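Local coordinates for protein Rab GDP dissociation inhibitor alpha (Naegleria fowleri, PDB 6C87) that probably binds GDP-loaded, prenylated Rab GTPases, slows their release of nucleotide and extracts them from membranes for recycling in vesicle transport, at residues S296-K301 with D407-S412; V302-K307 with D396-L401; C25-L30 with D430-I435; I363-V368 with Y415-H420. One frame throughout, in Å; residues are numbered along the deposited sequence.

Overall arrangement
Along the chain the segments come in the order 25-30, 296-301, 302-307, 363-368, 396-401, 407-412, 415-420 and 430-435, so contact 3 joins segments near the two ends and encloses the others. Contacts 1 and 3, with centres about 14 Å apart, belong to the Rossmann-like domain: strand 409-411 edges its parallel sheet, and helix 422-436 follows it. Contacts 2 and 4, about 15 Å apart between centres, share the mixed sheet through neighbouring strands 302-315 and 360-367. Contacts 1 and 2 touch directly, their centres about 11 Å apart, where Lys-301 meets Leu-401. The chain thus passes repeatedly between the two sheets, binding them into one body.

Contact 1. Residues S296-K301 with D407-S412; sequences SYFPEK and DGVFIS
Phe-298 and Lys-301 come down on one side of strand 409-411, the edge strand of the five-stranded parallel sheet in a Rossmann-like domain of the kind GDP dissociation inhibitors share with FAD-dependent enzymes. Val-409 and Ile-411, two residues apart on the strand, both face the loop. Val-409 sends CG1 over the middle of the Phe-298 ring, a CH-pi contact with the methyl 3.7 Å from the ring centroid and 14° off the normal. The CB bond of Phe-298 itself points toward the strand, and CG stands anti to the carbonyl carbon (chi1 -42°). On the opposite face of that ring lies CB of Tyr-297, offset toward the rim.

Ile-411 meets Phe-298 obliquely, the two side chains sliding past each other in opposite directions, with CG1 3.6 Å from CD2 of the ring. Its terminal CD1 continues to CB of Lys-301 at 3.6 Å. From there the lysine chain runs nearly straight through CD, crossing Val-409 at about a right angle, and CD lies 4.0 Å from CG1 of that valine. The same side of the strand is further covered by Tyr-270, which touches both Lys-301 and Val-409, while Phe-410 turns away toward helix 422-436.

Beyond the apolar patch Lys-301 and Asp-407 reach for each other tip to tip. A bend at the last torsion (chi4 -89°) places NZ by the carboxylate, whose OD1 accepts a weak bond from the backbone N of Val-409. The salt bridge itself, 2.8 Å from NZ of Lys-301 to OD2 of Asp-407, uses the anti lone pair of that oxygen.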
loop_
_atom_site.group_PDB
_atom_site.type_symbol
_atom_site.label_atom_id
_atom_site.label_comp_id
_atom_site.label_asym_id
_atom_site.label_seq_id
_atom_site.Cartn_x
_atom_site.Cartn_y
_atom_site.Cartn_z
ATOM N N SER A 296 15.808 30.320 -1.926
ATOM C CA SER A 296 16.240 31.687 -1.635
ATOM C C SER A 296 16.259 32.003 -0.144
ATOM O O SER A 296 16.927 32.957 0.265
ATOM C CB SER A 296 15.352 32.702 -2.361
ATOM O OG SER A 296 14.064 32.779 -1.782
ATOM N N TYR A 297 15.540 31.240 0.674
ATOM C CA TYR A 297 15.488 31.487 2.108
ATOM C C TYR A 297 16.612 30.810 2.874
ATOM O O TYR A 297 16.824 31.142 4.044
ATOM C CB TYR A 297 14.137 31.030 2.680
ATOM C CG TYR A 297 12.987 31.936 2.292
ATOM C CD1 TYR A 297 12.667 33.038 3.067
ATOM C CD2 TYR A 297 12.233 31.697 1.147
ATOM C CE1 TYR A 297 11.635 33.877 2.726
ATOM C CE2 TYR A 297 11.192 32.532 0.795
ATOM C CZ TYR A 297 10.900 33.625 1.594
ATOM O OH TYR A 297 9.871 34.476 1.267
ATOM N N PHE A 298 17.331 29.881 2.250
ATOM C CA PHE A 298 18.389 29.115 2.909
ATOM C C PHE A 298 19.627 29.072 2.021
ATOM O O PHE A 298 20.012 28.008 1.522
ATOM C CB PHE A 298 17.905 27.704 3.249
ATOM C CG PHE A 298 16.511 27.665 3.795
ATOM C CD1 PHE A 298 16.272 27.934 5.143
ATOM C CD2 PHE A 298 15.437 27.375 2.963
ATOM C CE1 PHE A 298 14.986 27.914 5.660
ATOM C CE2 PHE A 298 14.145 27.346 3.468
ATOM C CZ PHE A 298 13.917 27.616 4.822
ATOM N N PRO A 299 20.285 30.218 1.815
ATOM C CA PRO A 299 21.458 30.234 0.925
ATOM C C PRO A 299 22.552 29.281 1.358
ATOM O O PRO A 299 23.243 28.713 0.503
ATOM C CB PRO A 299 21.937 31.692 1.001
ATOM C CG PRO A 299 20.771 32.464 1.529
ATOM C CD PRO A 299 20.057 31.528 2.447
ATOM N N GLU A 300 22.729 29.085 2.663
ATOM C CA GLU A 300 23.789 28.223 3.162
ATOM C C GLU A 300 23.441 26.741 3.095
ATOM O O GLU A 300 24.315 25.910 3.347
ATOM C CB GLU A 300 24.143 28.608 4.599
ATOM N N LYS A 301 22.210 26.383 2.729
ATOM C CA LYS A 301 21.786 24.986 2.726
ATOM C C LYS A 301 21.481 24.450 1.330
ATOM O O LYS A 301 20.902 23.366 1.206
ATOM C CB LYS A 301 20.559 24.798 3.618
ATOM C CG LYS A 301 20.758 25.241 5.049
ATOM C CD LYS A 301 19.654 24.681 5.927
ATOM C CE LYS A 301 19.971 24.887 7.395
ATOM N NZ LYS A 301 20.752 23.746 7.940
ATOM N N ASP A 407 17.943 18.348 10.204
ATOM C CA ASP A 407 17.828 19.695 10.746
ATOM C C ASP A 407 16.409 20.254 10.761
ATOM O O ASP A 407 16.191 21.310 11.367
ATOM C CB ASP A 407 18.732 20.661 9.968
ATOM C CG ASP A 407 18.456 20.645 8.486
ATOM O OD1 ASP A 407 17.759 19.718 8.017
ATOM O OD2 ASP A 407 18.937 21.563 7.790
ATOM N N GLY A 408 15.446 19.582 10.134
ATOM C CA GLY A 408 14.091 20.090 10.076
ATOM C C GLY A 408 13.835 21.147 9.025
ATOM O O GLY A 408 12.762 21.761 9.040
ATOM N N VAL A 409 14.778 21.385 8.118
ATOM C CA VAL A 409 14.638 22.392 7.070
ATOM C C VAL A 409 14.414 21.665 5.752
ATOM O O VAL A 409 15.341 21.058 5.201
ATOM C CB VAL A 409 15.864 23.309 6.980
ATOM C CG1 VAL A 409 15.639 24.385 5.928
ATOM C CG2 VAL A 409 16.170 23.927 8.327
ATOM N N PHE A 410 13.190 21.736 5.238
ATOM C CA PHE A 410 12.807 21.045 4.012
ATOM C C PHE A 410 12.735 22.068 2.885
ATOM O O PHE A 410 11.866 22.947 2.888
ATOM C CB PHE A 410 11.484 20.312 4.213
ATOM C CG PHE A 410 11.526 19.329 5.342
ATOM C CD1 PHE A 410 11.225 19.723 6.633
ATOM C CD2 PHE A 410 11.916 18.018 5.121
ATOM C CE1 PHE A 410 11.286 18.820 7.685
ATOM C CE2 PHE A 410 11.979 17.109 6.165
ATOM C CZ PHE A 410 11.664 17.514 7.452
ATOM N N ILE A 411 13.652 21.950 1.924
ATOM C CA ILE A 411 13.839 22.942 0.870
ATOM C C ILE A 411 13.408 22.355 -0.467
ATOM O O ILE A 411 13.692 21.189 -0.771
ATOM C CB ILE A 411 15.300 23.431 0.808
ATOM C CG1 ILE A 411 15.783 23.822 2.207
ATOM C CG2 ILE A 411 15.435 24.598 -0.159
ATOM C CD1 ILE A 411 17.242 24.227 2.267
ATOM N N SER A 412 12.713 23.167 -1.261
ATOM C CA SER A 412 12.293 22.757 -2.590
ATOM C C SER A 412 13.410 22.987 -3.603
ATOM O O SER A 412 14.355 23.745 -3.370
ATOM C CB SER A 412 11.049 23.529 -3.032
ATOM O OG SER A 412 11.311 24.929 -3.114
#

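Contact 2. Residues V302-K307 with D396-L401; sequences VRKTGK and DTYAPL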
loop_
_atom_site.group_PDB
_atom_site.type_symbol
_atom_site.label_atom_id
_atom_site.label_comp_id
_atom_site.label_asym_id
_atom_site.label_seq_id
_atom_site.Cartn_x
_atom_site.Cartn_y
_atom_site.Cartn_z
ATOM N N VAL A 302 21.861 25.171 0.278
ATOM C CA VAL A 302 21.617 24.733 -1.085
ATOM C C VAL A 302 22.904 24.884 -1.890
ATOM O O VAL A 302 23.870 25.509 -1.453
ATOM C CB VAL A 302 20.457 25.503 -1.747
ATOM C CG1 VAL A 302 19.144 25.177 -1.042
ATOM C CG2 VAL A 302 20.732 26.995 -1.729
ATOM N N ARG A 303 22.907 24.271 -3.072
ATOM C CA ARG A 303 24.004 24.370 -4.022
ATOM C C ARG A 303 23.438 24.703 -5.395
ATOM O O ARG A 303 22.344 24.262 -5.756
ATOM C CB ARG A 303 24.813 23.063 -4.092
ATOM C CG ARG A 303 23.967 21.868 -4.507
ATOM C CD ARG A 303 24.778 20.606 -4.771
ATOM N NE ARG A 303 23.935 19.564 -5.364
ATOM C CZ ARG A 303 23.785 19.361 -6.672
ATOM N NH1 ARG A 303 24.432 20.120 -7.549
ATOM N NH2 ARG A 303 22.989 18.390 -7.109
ATOM N N LYS A 304 24.207 25.467 -6.166
ATOM C CA LYS A 304 23.798 25.810 -7.519
ATOM C C LYS A 304 23.785 24.564 -8.389
ATOM O O LYS A 304 24.722 23.765 -8.355
ATOM C CB LYS A 304 24.748 26.841 -8.130
ATOM C CG LYS A 304 24.230 27.475 -9.412
ATOM C CD LYS A 304 24.899 28.800 -9.745
ATOM C CE LYS A 304 25.056 28.919 -11.270
ATOM N NZ LYS A 304 25.854 30.093 -11.734
ATOM N N THR A 305 22.711 24.377 -9.147
ATOM C CA THR A 305 22.639 23.256 -10.068
ATOM C C THR A 305 22.720 23.674 -11.528
ATOM O O THR A 305 22.854 22.804 -12.391
ATOM C CB THR A 305 21.353 22.456 -9.848
ATOM O OG1 THR A 305 20.223 23.298 -10.098
ATOM C CG2 THR A 305 21.307 21.922 -8.420
ATOM N N GLY A 306 22.669 24.962 -11.825
ATOM C CA GLY A 306 22.778 25.435 -13.186
ATOM C C GLY A 306 22.010 26.729 -13.365
ATOM O O GLY A 306 21.763 27.457 -12.406
ATOM N N LYS A 307 21.676 27.001 -14.622
ATOM C CA LYS A 307 20.883 28.152 -15.019
ATOM C C LYS A 307 19.785 27.698 -15.968
ATOM O O LYS A 307 19.907 26.681 -16.658
ATOM C CB LYS A 307 21.716 29.226 -15.730
ATOM C CG LYS A 307 22.681 29.997 -14.878
ATOM C CD LYS A 307 23.469 30.955 -15.762
ATOM C CE LYS A 307 24.296 31.922 -14.952
ATOM N NZ LYS A 307 24.404 33.210 -15.688
ATOM N N ASP A 396 19.159 31.356 -11.824
ATOM C CA ASP A 396 19.961 30.291 -11.250
ATOM C C ASP A 396 19.047 29.251 -10.611
ATOM O O ASP A 396 18.008 29.586 -10.027
ATOM C CB ASP A 396 20.920 30.866 -10.206
ATOM C CG ASP A 396 21.982 31.775 -10.815
ATOM O OD1 ASP A 396 22.601 31.401 -11.833
ATOM O OD2 ASP A 396 22.199 32.874 -10.273
ATOM N N THR A 397 19.442 27.987 -10.708
ATOM C CA THR A 397 18.687 26.891 -10.123
ATOM C C THR A 397 19.470 26.289 -8.962
ATOM O O THR A 397 20.708 26.293 -8.950
ATOM C CB THR A 397 18.365 25.820 -11.175
ATOM O OG1 THR A 397 19.573 25.314 -11.750
ATOM C CG2 THR A 397 17.541 26.428 -12.281
ATOM N N TYR A 398 18.737 25.802 -7.961
ATOM C CA TYR A 398 19.370 25.304 -6.750
ATOM C C TYR A 398 18.673 24.041 -6.279
ATOM O O TYR A 398 17.508 23.786 -6.597
ATOM C CB TYR A 398 19.350 26.333 -5.612
ATOM C CG TYR A 398 20.103 27.613 -5.892
ATOM C CD1 TYR A 398 19.475 28.689 -6.518
ATOM C CD2 TYR A 398 21.441 27.745 -5.539
ATOM C CE1 TYR A 398 20.156 29.862 -6.780
ATOM C CE2 TYR A 398 22.132 28.917 -5.795
ATOM C CZ TYR A 398 21.485 29.974 -6.415
ATOM O OH TYR A 398 22.170 31.143 -6.673
ATOM N N ALA A 399 19.396 23.281 -5.466
ATOM C CA ALA A 399 18.884 22.077 -4.844
ATOM C C ALA A 399 19.476 21.986 -3.441
ATOM O O ALA A 399 20.623 22.386 -3.230
ATOM C CB ALA A 399 19.244 20.817 -5.644
ATOM N N PRO A 400 18.709 21.467 -2.482
ATOM C CA PRO A 400 19.197 21.415 -1.097
ATOM C C PRO A 400 20.301 20.390 -0.908
ATOM O O PRO A 400 20.395 19.397 -1.635
ATOM C CB PRO A 400 17.945 21.035 -0.300
ATOM C CG PRO A 400 17.072 20.326 -1.292
ATOM C CD PRO A 400 17.319 20.998 -2.598
ATOM N N LEU A 401 21.157 20.656 0.084
ATOM C CA LEU A 401 22.242 19.737 0.408
ATOM C C LEU A 401 21.742 18.515 1.174
ATOM O O LEU A 401 22.203 17.393 0.929
ATOM C CB LEU A 401 23.308 20.462 1.228
ATOM C CG LEU A 401 23.958 21.696 0.604
ATOM C CD1 LEU A 401 24.744 22.481 1.656
ATOM C CD2 LEU A 401 24.850 21.296 -0.545
HETATM O O HOH W 1 17.922 22.218 -9.057
#
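Strand segments 302-307 and 396-400 pair antiparallel, their directions 141° apart, with Arg-303 and Ala-399 bonded to each other through both backbone N-H groups. Further on a beta bulge sets Thr-305 and Gly-306 against the single residue Thr-397: Thr-305 N donates to Thr-397 O at 2.8 Å, and Thr-397 N donates to Gly-306 O. At the backbone angles of Gly-306 a side chain would collide with the preceding carbonyl O.

The bulge brings two threonine side chains together at about a right angle. Their hydroxyls, Thr-305 OG1 and Thr-397 OG1, share a hydrogen bond of 2.7 Å. A water also bonded to Thr-305 OG1 gives a weak bond to the carbonyl of Tyr-398. CG2 of Thr-305, anti to the carbonyl carbon, lies 3.6 Å from CB of Ala-399, and the same methyl sits against one face of the Arg-303 guanidinium, offset toward the rim.

Across the sheet, on the side of Lys-304, Tyr-398 and Asp-396, charge takes over. Lys-304 crosses Asp-396 obliquely in a long salt bridge, NZ to OD1 3.5 Å. Lys-307 runs beside the same aspartate, pointing the same way, and brings its aliphatic CG 3.4 Å from OD1. Val-302 CG2 lies 3.9 Å from CD2 of Tyr-398, the two side chains meeting at about a right angle.

The pair lies at the surface of the mixed sheet. The backbone of Lys-307 bonds that of Val-368, on the neighbouring segment 363-368, Ser-414 bonds to Tyr-398, and Val-302 and Pro-400 both pack on Ile-411 of strand 409-411.

Contact 3. Residues C25-L30 with D430-I435; sequences CVISGL and DIYERI
Ile-27 of helix 22-33 sets the tip of its side chain, CD1, against Ile-431 and Tyr-432 of helix 422-436, while its CG2 branch meets Ile-435. The short helical segments run in roughly the same direction, crossing at -42° with their axes 10.6 Å apart, and Ile-27 does most of the bridging. Its second torsion is folded (chi2 -65°), carrying CD1 to CG2 of Ile-431 at 3.7 Å. That one methyl also lies 3.9 Å from CB of Tyr-432 and comes near the plane of the tyrosine ring at its edge. On the other branch, CG2 of Ile-27 is 3.9 Å from CD1 of Ile-435 as the two isoleucines cross obliquely. Beneath this group Val-292 of strand 290-293 touches both Ile-27 and Ile-435, so the tight part faces the sheet and is wholly apolar.

The other flank is sparser. In Tyr-432 CG stands anti to the backbone N (chi1 -163°), and CE1 of the ring comes 3.9 Å from CB of Leu-30. The contact is oblique to the ring, and the tyrosine remains partly exposed. Leu-30 turns its remaining bulk to Ile-98 and Thr-102 of helix 94-102. Farther from the interface, Arg-434 NH1 spans one turn to Asp-430 OD2 in a salt bridge, and NE of Arg-434 bonds the carbonyl O of Asp-403.

The first strand, its glycine-rich turn and helix 22-33 follow one another as in FAD-type Rossmann folds, to which the GDP dissociation inhibitor family is related; helix 422-436, which comes after strand 409-411, packs beside that helix against the parallel sheet.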
loop_
_atom_site.group_PDB
_atom_site.type_symbol
_atom_site.label_atom_id
_atom_site.label_comp_id
_atom_site.label_asym_id
_atom_site.label_seq_id
_atom_site.Cartn_x
_atom_site.Cartn_y
_atom_site.Cartn_z
ATOM N N CYS A 25 3.178 26.309 -1.787
ATOM C CA CYS A 25 1.735 26.421 -1.598
ATOM C C CYS A 25 1.083 25.048 -1.465
ATOM O O CYS A 25 0.164 24.868 -0.658
ATOM C CB CYS A 25 1.117 27.206 -2.756
ATOM S SG CYS A 25 1.517 28.983 -2.782
ATOM N N VAL A 26 1.532 24.072 -2.262
ATOM C CA VAL A 26 0.952 22.733 -2.221
ATOM C C VAL A 26 1.355 22.006 -0.943
ATOM O O VAL A 26 0.538 21.313 -0.323
ATOM C CB VAL A 26 1.363 21.938 -3.471
ATOM C CG1 VAL A 26 0.874 20.494 -3.364
ATOM C CG2 VAL A 26 0.800 22.600 -4.721
ATOM N N ILE A 27 2.622 22.123 -0.541
ATOM C CA ILE A 27 3.050 21.528 0.720
ATOM C C ILE A 27 2.278 22.143 1.885
ATOM O O ILE A 27 1.792 21.431 2.775
ATOM C CB ILE A 27 4.577 21.680 0.888
ATOM C CG1 ILE A 27 5.313 20.753 -0.078
ATOM C CG2 ILE A 27 5.008 21.348 2.313
ATOM C CD1 ILE A 27 5.079 19.283 0.208
ATOM N N SER A 28 2.136 23.472 1.884
ATOM C CA SER A 28 1.382 24.150 2.935
ATOM C C SER A 28 -0.072 23.686 2.976
ATOM O O SER A 28 -0.617 23.421 4.057
ATOM C CB SER A 28 1.463 25.659 2.722
ATOM O OG SER A 28 0.714 26.370 3.687
ATOM N N GLY A 29 -0.708 23.558 1.807
ATOM C CA GLY A 29 -2.089 23.096 1.764
ATOM C C GLY A 29 -2.255 21.662 2.233
ATOM O O GLY A 29 -3.207 21.341 2.952
ATOM N N LEU A 30 -1.343 20.776 1.822
ATOM C CA LEU A 30 -1.401 19.386 2.269
ATOM C C LEU A 30 -1.252 19.283 3.781
ATOM O O LEU A 30 -1.940 18.483 4.428
ATOM C CB LEU A 30 -0.319 18.564 1.570
ATOM C CG LEU A 30 -0.582 18.183 0.115
ATOM C CD1 LEU A 30 0.674 17.609 -0.485
ATOM C CD2 LEU A 30 -1.722 17.178 0.038
ATOM N N ASP A 430 8.183 14.121 -2.812
ATOM C CA ASP A 430 9.398 13.813 -2.077
ATOM C C ASP A 430 9.488 14.653 -0.809
ATOM O O ASP A 430 9.789 14.132 0.271
ATOM C CB ASP A 430 10.617 14.009 -2.973
ATOM C CG ASP A 430 11.902 13.697 -2.259
ATOM O OD1 ASP A 430 12.007 12.577 -1.699
ATOM O OD2 ASP A 430 12.813 14.549 -2.288
ATOM N N ILE A 431 9.219 15.958 -0.924
ATOM C CA ILE A 431 9.246 16.839 0.245
ATOM C C ILE A 431 8.262 16.356 1.306
ATOM O O ILE A 431 8.588 16.292 2.499
ATOM C CB ILE A 431 8.949 18.291 -0.175
ATOM C CG1 ILE A 431 10.116 18.865 -0.985
ATOM C CG2 ILE A 431 8.650 19.156 1.045
ATOM C CD1 ILE A 431 9.727 20.076 -1.831
ATOM N N TYR A 432 7.046 16.005 0.888
ATOM C CA TYR A 432 6.041 15.580 1.858
ATOM C C TYR A 432 6.427 14.258 2.505
ATOM O O TYR A 432 6.185 14.053 3.702
ATOM C CB TYR A 432 4.663 15.487 1.196
ATOM C CG TYR A 432 3.538 15.462 2.202
ATOM C CD1 TYR A 432 3.185 16.609 2.900
ATOM C CD2 TYR A 432 2.823 14.291 2.456
ATOM C CE1 TYR A 432 2.155 16.596 3.829
ATOM C CE2 TYR A 432 1.789 14.264 3.387
ATOM C CZ TYR A 432 1.460 15.423 4.071
ATOM O OH TYR A 432 0.441 15.417 4.999
ATOM N N GLU A 433 7.040 13.354 1.739
ATOM C CA GLU A 433 7.519 12.105 2.327
ATOM C C GLU A 433 8.643 12.364 3.324
ATOM O O GLU A 433 8.703 11.728 4.385
ATOM C CB GLU A 433 7.997 11.162 1.229
ATOM C CG GLU A 433 6.893 10.476 0.471
ATOM C CD GLU A 433 7.441 9.639 -0.654
ATOM O OE1 GLU A 433 8.634 9.829 -0.980
ATOM O OE2 GLU A 433 6.694 8.803 -1.209
ATOM N N ARG A 434 9.537 13.304 3.004
ATOM C CA ARG A 434 10.602 13.669 3.928
ATOM C C ARG A 434 10.045 14.282 5.204
ATOM O O ARG A 434 10.599 14.067 6.288
ATOM C CB ARG A 434 11.569 14.641 3.254
ATOM C CG ARG A 434 12.475 14.008 2.211
ATOM C CD ARG A 434 12.678 14.934 1.025
ATOM N NE ARG A 434 13.214 16.222 1.441
ATOM C CZ ARG A 434 13.339 17.274 0.640
ATOM N NH1 ARG A 434 12.972 17.194 -0.631
ATOM N NH2 ARG A 434 13.841 18.410 1.111
ATOM N N ILE A 435 8.940 15.024 5.101
ATOM C CA ILE A 435 8.355 15.649 6.284
ATOM C C ILE A 435 7.720 14.594 7.187
ATOM O O ILE A 435 8.031 14.510 8.380
ATOM C CB ILE A 435 7.332 16.723 5.865
ATOM C CG1 ILE A 435 8.034 17.905 5.203
ATOM C CG2 ILE A 435 6.520 17.196 7.065
ATOM C CD1 ILE A 435 7.088 18.857 4.515
#

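Contact 4. Residues I363-V368 with Y415-H420; sequences IVSTTV and YDATTH
Ser-365 and Ala-417 join strand 360-367 to the loop that leads from strand 409-411 to helix 422-436. The serine sets OG between its backbone N and carbonyl carbon (chi1 66°), and from there the hydroxyl donates to the carbonyl O of Ala-417. The modelled separation of OG and O, 2.5 Å, is very short and its exact value is doubtful. Beside the same OG lies the methyl of Thr-419, whose CG2 stands anti to the carbonyl carbon and comes within 4.0 Å. The hydroxyl of Thr-419 is engaged by Gln-329.

Ala-417 points its CB at the strand backbone and lies 3.6 Å from CA of Thr-366. The methyl's nearest neighbours are main-chain atoms of Thr-366, whose own side chain faces the other way, its OG1 bonded to the carbonyl of Asp-342. The neighbouring Thr-367 holds OG1 beside its backbone N (chi1 -66°) and reaches a water at 2.6 Å. That water accepts the N-H of Ala-417 at 2.8 Å, so both main-chain polar groups of the alanine are tied toward the strand, one directly and one through solvent.

Inside the loop Asp-416 OD1 receives the hydroxyl of Thr-418 at 2.7 Å, on its syn side and 27° out of the carboxylate plane. The same oxygen forms a salt bridge with Lys-87, which also bonds to the carbonyl of Thr-418. Arg-310 adds weak bonds to the carbonyls of Tyr-415 and Asp-416. The polar links across this contact are thus a serine hydroxyl and a threonine hydroxyl acting through one water; they engage the O and N of Ala-417 in an irregular loop.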
loop_
_atom_site.group_PDB
_atom_site.type_symbol
_atom_site.label_atom_id
_atom_site.label_comp_id
_atom_site.label_asym_id
_atom_site.label_seq_id
_atom_site.Cartn_x
_atom_site.Cartn_y
_atom_site.Cartn_z
ATOM N N ILE A 363 6.595 31.329 -24.483
ATOM C CA ILE A 363 7.729 31.364 -23.575
ATOM C C ILE A 363 8.641 30.196 -23.916
ATOM O O ILE A 363 8.198 29.042 -23.952
ATOM C CB ILE A 363 7.273 31.352 -22.108
ATOM C CG1 ILE A 363 6.380 32.586 -21.879
ATOM C CG2 ILE A 363 8.481 31.372 -21.172
ATOM C CD1 ILE A 363 6.030 32.893 -20.447
ATOM N N VAL A 364 9.901 30.508 -24.205
ATOM C CA VAL A 364 10.899 29.532 -24.618
ATOM C C VAL A 364 11.836 29.296 -23.443
ATOM O O VAL A 364 12.322 30.252 -22.827
ATOM C CB VAL A 364 11.676 30.019 -25.852
ATOM C CG1 VAL A 364 12.607 28.920 -26.358
ATOM C CG2 VAL A 364 10.706 30.480 -26.933
ATOM N N SER A 365 12.076 28.028 -23.116
ATOM C CA SER A 365 12.869 27.713 -21.942
ATOM C C SER A 365 13.813 26.554 -22.230
ATOM O O SER A 365 13.452 25.593 -22.916
ATOM C CB SER A 365 11.967 27.374 -20.746
ATOM O OG SER A 365 11.246 26.176 -20.980
ATOM N N THR A 366 15.016 26.643 -21.673
ATOM C CA THR A 366 15.958 25.543 -21.748
ATOM C C THR A 366 16.998 25.737 -20.660
ATOM O O THR A 366 17.176 26.836 -20.132
ATOM C CB THR A 366 16.620 25.444 -23.130
ATOM O OG1 THR A 366 17.312 24.194 -23.240
ATOM C CG2 THR A 366 17.597 26.586 -23.356
ATOM N N THR A 367 17.654 24.640 -20.310
ATOM C CA THR A 367 18.810 24.717 -19.437
ATOM C C THR A 367 19.952 25.376 -20.194
ATOM O O THR A 367 20.184 25.084 -21.368
ATOM C CB THR A 367 19.211 23.321 -18.962
ATOM O OG1 THR A 367 18.179 22.783 -18.122
ATOM C CG2 THR A 367 20.537 23.344 -18.210
ATOM N N VAL A 368 20.648 26.294 -19.524
ATOM C CA VAL A 368 21.729 27.041 -20.156
ATOM C C VAL A 368 22.946 26.140 -20.294
ATOM O O VAL A 368 23.384 25.511 -19.322
ATOM C CB VAL A 368 22.058 28.300 -19.336
ATOM C CG1 VAL A 368 23.207 29.055 -19.960
ATOM C CG2 VAL A 368 20.825 29.193 -19.212
ATOM N N TYR A 415 12.562 25.511 -10.145
ATOM C CA TYR A 415 11.785 24.935 -11.229
ATOM C C TYR A 415 12.674 24.757 -12.456
ATOM O O TYR A 415 13.389 25.681 -12.860
ATOM C CB TYR A 415 10.573 25.813 -11.535
ATOM C CG TYR A 415 9.664 25.922 -10.341
ATOM C CD1 TYR A 415 8.897 24.842 -9.936
ATOM C CD2 TYR A 415 9.589 27.096 -9.603
ATOM C CE1 TYR A 415 8.072 24.924 -8.829
ATOM C CE2 TYR A 415 8.762 27.193 -8.500
ATOM C CZ TYR A 415 8.006 26.101 -8.110
ATOM O OH TYR A 415 7.180 26.181 -7.002
ATOM N N ASP A 416 12.635 23.560 -13.038
ATOM C CA ASP A 416 13.432 23.273 -14.218
ATOM C C ASP A 416 12.760 23.867 -15.451
ATOM O O ASP A 416 11.682 24.471 -15.379
ATOM C CB ASP A 416 13.680 21.765 -14.337
ATOM C CG ASP A 416 12.400 20.947 -14.559
ATOM O OD1 ASP A 416 11.375 21.479 -15.036
ATOM O OD2 ASP A 416 12.416 19.743 -14.219
ATOM N N ALA A 417 13.412 23.683 -16.603
ATOM C CA ALA A 417 12.994 24.340 -17.836
ATOM C C ALA A 417 11.732 23.739 -18.449
ATOM O O ALA A 417 11.097 24.399 -19.278
ATOM C CB ALA A 417 14.126 24.288 -18.860
ATOM N N THR A 418 11.352 22.523 -18.067
ATOM C CA THR A 418 10.202 21.878 -18.687
ATOM C C THR A 418 8.948 22.729 -18.532
ATOM O O THR A 418 8.760 23.438 -17.536
ATOM C CB THR A 418 9.958 20.491 -18.079
ATOM O OG1 THR A 418 9.490 20.622 -16.727
ATOM C CG2 THR A 418 11.249 19.676 -18.086
ATOM N N THR A 419 8.078 22.643 -19.539
ATOM C CA THR A 419 6.789 23.321 -19.542
ATOM C C THR A 419 5.648 22.374 -19.168
ATOM O O THR A 419 4.516 22.544 -19.630
ATOM C CB THR A 419 6.529 23.964 -20.906
ATOM O OG1 THR A 419 6.829 23.024 -21.945
ATOM C CG2 THR A 419 7.407 25.179 -21.086
ATOM N N HIS A 420 5.936 21.362 -18.353
ATOM C CA HIS A 420 4.911 20.552 -17.713
ATOM C C HIS A 420 5.346 20.314 -16.271
ATOM O O HIS A 420 6.496 20.568 -15.901
ATOM C CB HIS A 420 4.647 19.247 -18.479
ATOM C CG HIS A 420 5.882 18.551 -18.955
ATOM N ND1 HIS A 420 6.651 17.754 -18.133
ATOM C CD2 HIS A 420 6.478 18.523 -20.172
ATOM C CE1 HIS A 420 7.664 17.262 -18.824
ATOM N NE2 HIS A 420 7.585 17.715 -20.063
HETATM O O HOH W 2 16.079 22.739 -16.507
#